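Local coordinates for protein BamaA.19900.a (Balamuthia mandrillaris, PDB 6VZZ) that is a glucokinase of the actin-like ATPase clan that binds glucose and probably phosphorylates it at the expense of ATP, at residues 165-170 / 331-336. Residues are numbered along the deposited sequence; the frame is centred on the assembly and turned at random.
Sequences QCFKPL and GMLLAG
Phe-167 reaches across to Leu-333 from the edge strand of a six-stranded mixed sheet, and its ring carries nearly all of this buried contact. Strands 167-171 and 331-335 are not direct neighbours: strand 370-374 runs between them and bonds to both through its backbone, so the two segment axes come no closer than 8.7 Å. A long aromatic side chain suits that gap. With CG of Phe-167 anti to its own carbonyl carbon (chi1 -80°), the side chain also touches Gln-374 of the intervening strand and crosses that of Leu-333 at about a right angle. Methyl CD2 of Leu-333 sits over one ring face, 4.1 Å from the centroid of the Phe-167 ring and 18° off its normal, a CH-pi contact displaced toward the rim. Branched leucine supplies this methyl, while small Ala-335 fits at the ring edge, its CB 4.3 Å from CZ of Phe-167. The backbone O of Leu-334 lies oblique to the ring, 3.7 Å from CE1 of Phe-167.

Beyond this patch the contact is loose. Leu-170, partly exposed, approaches the other segment no nearer than 4.9 Å and packs instead on Leu-346 of helix 343-348, which Leu-334 also touches. At the far end the backbone N of Gly-336 donates a hydrogen bond to OE1 of Gln-374. The Ala-335 side chain is about 10 Å from bound glucose, so this packing within the actin-like fold lies near the sugar pocket without being part of it. Cohesion across the segments is dispersive and hydrophobic, while backbone polar groups pair with neighbouring strands, among them 370-374.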
loop_
_atom_site.group_PDB
_atom_site.type_symbol
_atom_site.label_atom_id
_atom_site.label_comp_id
_atom_site.label_asym_id
_atom_site.label_seq_id
_atom_site.Cartn_x
_atom_site.Cartn_y
_atom_site.Cartn_z
ATOM N N GLN A 165 -0.885 -24.718 12.993
ATOM C CA GLN A 165 -1.484 -24.917 14.305
ATOM C C GLN A 165 -2.546 -23.875 14.634
ATOM O O GLN A 165 -3.346 -24.093 15.549
ATOM C CB GLN A 165 -0.397 -24.904 15.384
ATOM C CG GLN A 165 0.551 -26.101 15.327
ATOM C CD GLN A 165 1.686 -25.998 16.332
ATOM O OE1 GLN A 165 1.753 -25.049 17.120
ATOM N NE2 GLN A 165 2.590 -26.975 16.306
ATOM N N CYS A 166 -2.586 -22.753 13.913
ATOM C CA CYS A 166 -3.612 -21.759 14.198
ATOM C C CYS A 166 -4.153 -21.046 12.961
ATOM O O CYS A 166 -4.964 -20.128 13.113
ATOM C CB CYS A 166 -3.087 -20.732 15.198
ATOM S SG CYS A 166 -1.550 -19.959 14.693
ATOM N N PHE A 167 -3.750 -21.426 11.751
ATOM C CA PHE A 167 -4.322 -20.872 10.530
ATOM C C PHE A 167 -4.855 -21.994 9.655
ATOM O O PHE A 167 -4.349 -23.116 9.690
ATOM C CB PHE A 167 -3.303 -20.042 9.748
ATOM C CG PHE A 167 -3.114 -18.665 10.293
ATOM C CD1 PHE A 167 -3.936 -17.630 9.885
ATOM C CD2 PHE A 167 -2.134 -18.407 11.230
ATOM C CE1 PHE A 167 -3.781 -16.363 10.393
ATOM C CE2 PHE A 167 -1.973 -17.142 11.741
ATOM C CZ PHE A 167 -2.800 -16.118 11.320
ATOM N N LYS A 168 -5.890 -21.680 8.874
ATOM C CA LYS A 168 -6.512 -22.621 7.948
ATOM C C LYS A 168 -6.783 -21.907 6.632
ATOM O O LYS A 168 -7.149 -20.722 6.632
ATOM C CB LYS A 168 -7.825 -23.203 8.493
ATOM C CG LYS A 168 -7.667 -24.386 9.438
ATOM C CD LYS A 168 -7.295 -25.649 8.671
ATOM C CE LYS A 168 -6.886 -26.779 9.606
ATOM N NZ LYS A 168 -5.762 -26.350 10.504
ATOM N N PRO A 169 -6.598 -22.584 5.502
ATOM C CA PRO A 169 -6.940 -21.967 4.215
ATOM C C PRO A 169 -8.445 -21.867 4.042
ATOM O O PRO A 169 -9.194 -22.784 4.393
ATOM C CB PRO A 169 -6.337 -22.922 3.182
ATOM C CG PRO A 169 -5.474 -23.878 3.961
ATOM C CD PRO A 169 -6.020 -23.927 5.339
ATOM N N LEU A 170 -8.888 -20.730 3.516
ATOM C CA LEU A 170 -10.268 -20.585 3.078
ATOM C C LEU A 170 -10.416 -20.715 1.569
ATOM O O LEU A 170 -11.451 -21.206 1.103
ATOM C CB LEU A 170 -10.838 -19.237 3.533
ATOM C CG LEU A 170 -11.089 -19.041 5.031
ATOM C CD1 LEU A 170 -11.789 -17.717 5.291
ATOM C CD2 LEU A 170 -11.886 -20.188 5.622
ATOM N N GLY A 331 -0.899 -13.737 -1.000
ATOM C CA GLY A 331 -1.947 -14.257 -0.151
ATOM C C GLY A 331 -2.255 -13.243 0.921
ATOM O O GLY A 331 -1.628 -12.182 1.001
ATOM N N MET A 332 -3.244 -13.581 1.746
ATOM C CA MET A 332 -3.608 -12.718 2.857
ATOM C C MET A 332 -4.048 -13.559 4.044
ATOM O O MET A 332 -4.526 -14.684 3.888
ATOM C CB MET A 332 -4.699 -11.714 2.469
ATOM C CG MET A 332 -5.825 -12.295 1.675
ATOM S SD MET A 332 -7.115 -11.080 1.316
ATOM C CE MET A 332 -8.396 -12.212 0.808
ATOM N N LEU A 333 -3.862 -13.002 5.236
ATOM C CA LEU A 333 -4.165 -13.682 6.488
ATOM C C LEU A 333 -5.127 -12.819 7.290
ATOM O O LEU A 333 -4.824 -11.656 7.575
ATOM C CB LEU A 333 -2.888 -13.945 7.289
ATOM C CG LEU A 333 -1.891 -14.980 6.751
ATOM C CD1 LEU A 333 -1.077 -14.476 5.564
ATOM C CD2 LEU A 333 -0.979 -15.408 7.874
ATOM N N LEU A 334 -6.288 -13.376 7.632
ATOM C CA LEU A 334 -7.202 -12.745 8.582
ATOM C C LEU A 334 -6.809 -13.195 9.984
ATOM O O LEU A 334 -6.876 -14.388 10.297
ATOM C CB LEU A 334 -8.657 -13.115 8.280
ATOM C CG LEU A 334 -9.144 -12.751 6.864
ATOM C CD1 LEU A 334 -10.585 -13.184 6.612
ATOM C CD2 LEU A 334 -8.992 -11.258 6.641
ATOM N N ALA A 335 -6.376 -12.251 10.814
ATOM C CA ALA A 335 -5.761 -12.576 12.091
ATOM C C ALA A 335 -6.510 -11.905 13.232
ATOM O O ALA A 335 -7.364 -11.040 13.025
ATOM C CB ALA A 335 -4.287 -12.160 12.109
ATOM N N GLY A 336 -6.165 -12.315 14.441
ATOM C CA GLY A 336 -6.734 -11.838 15.682
ATOM C C GLY A 336 -7.577 -12.913 16.342
ATOM O O GLY A 336 -8.119 -13.807 15.681
#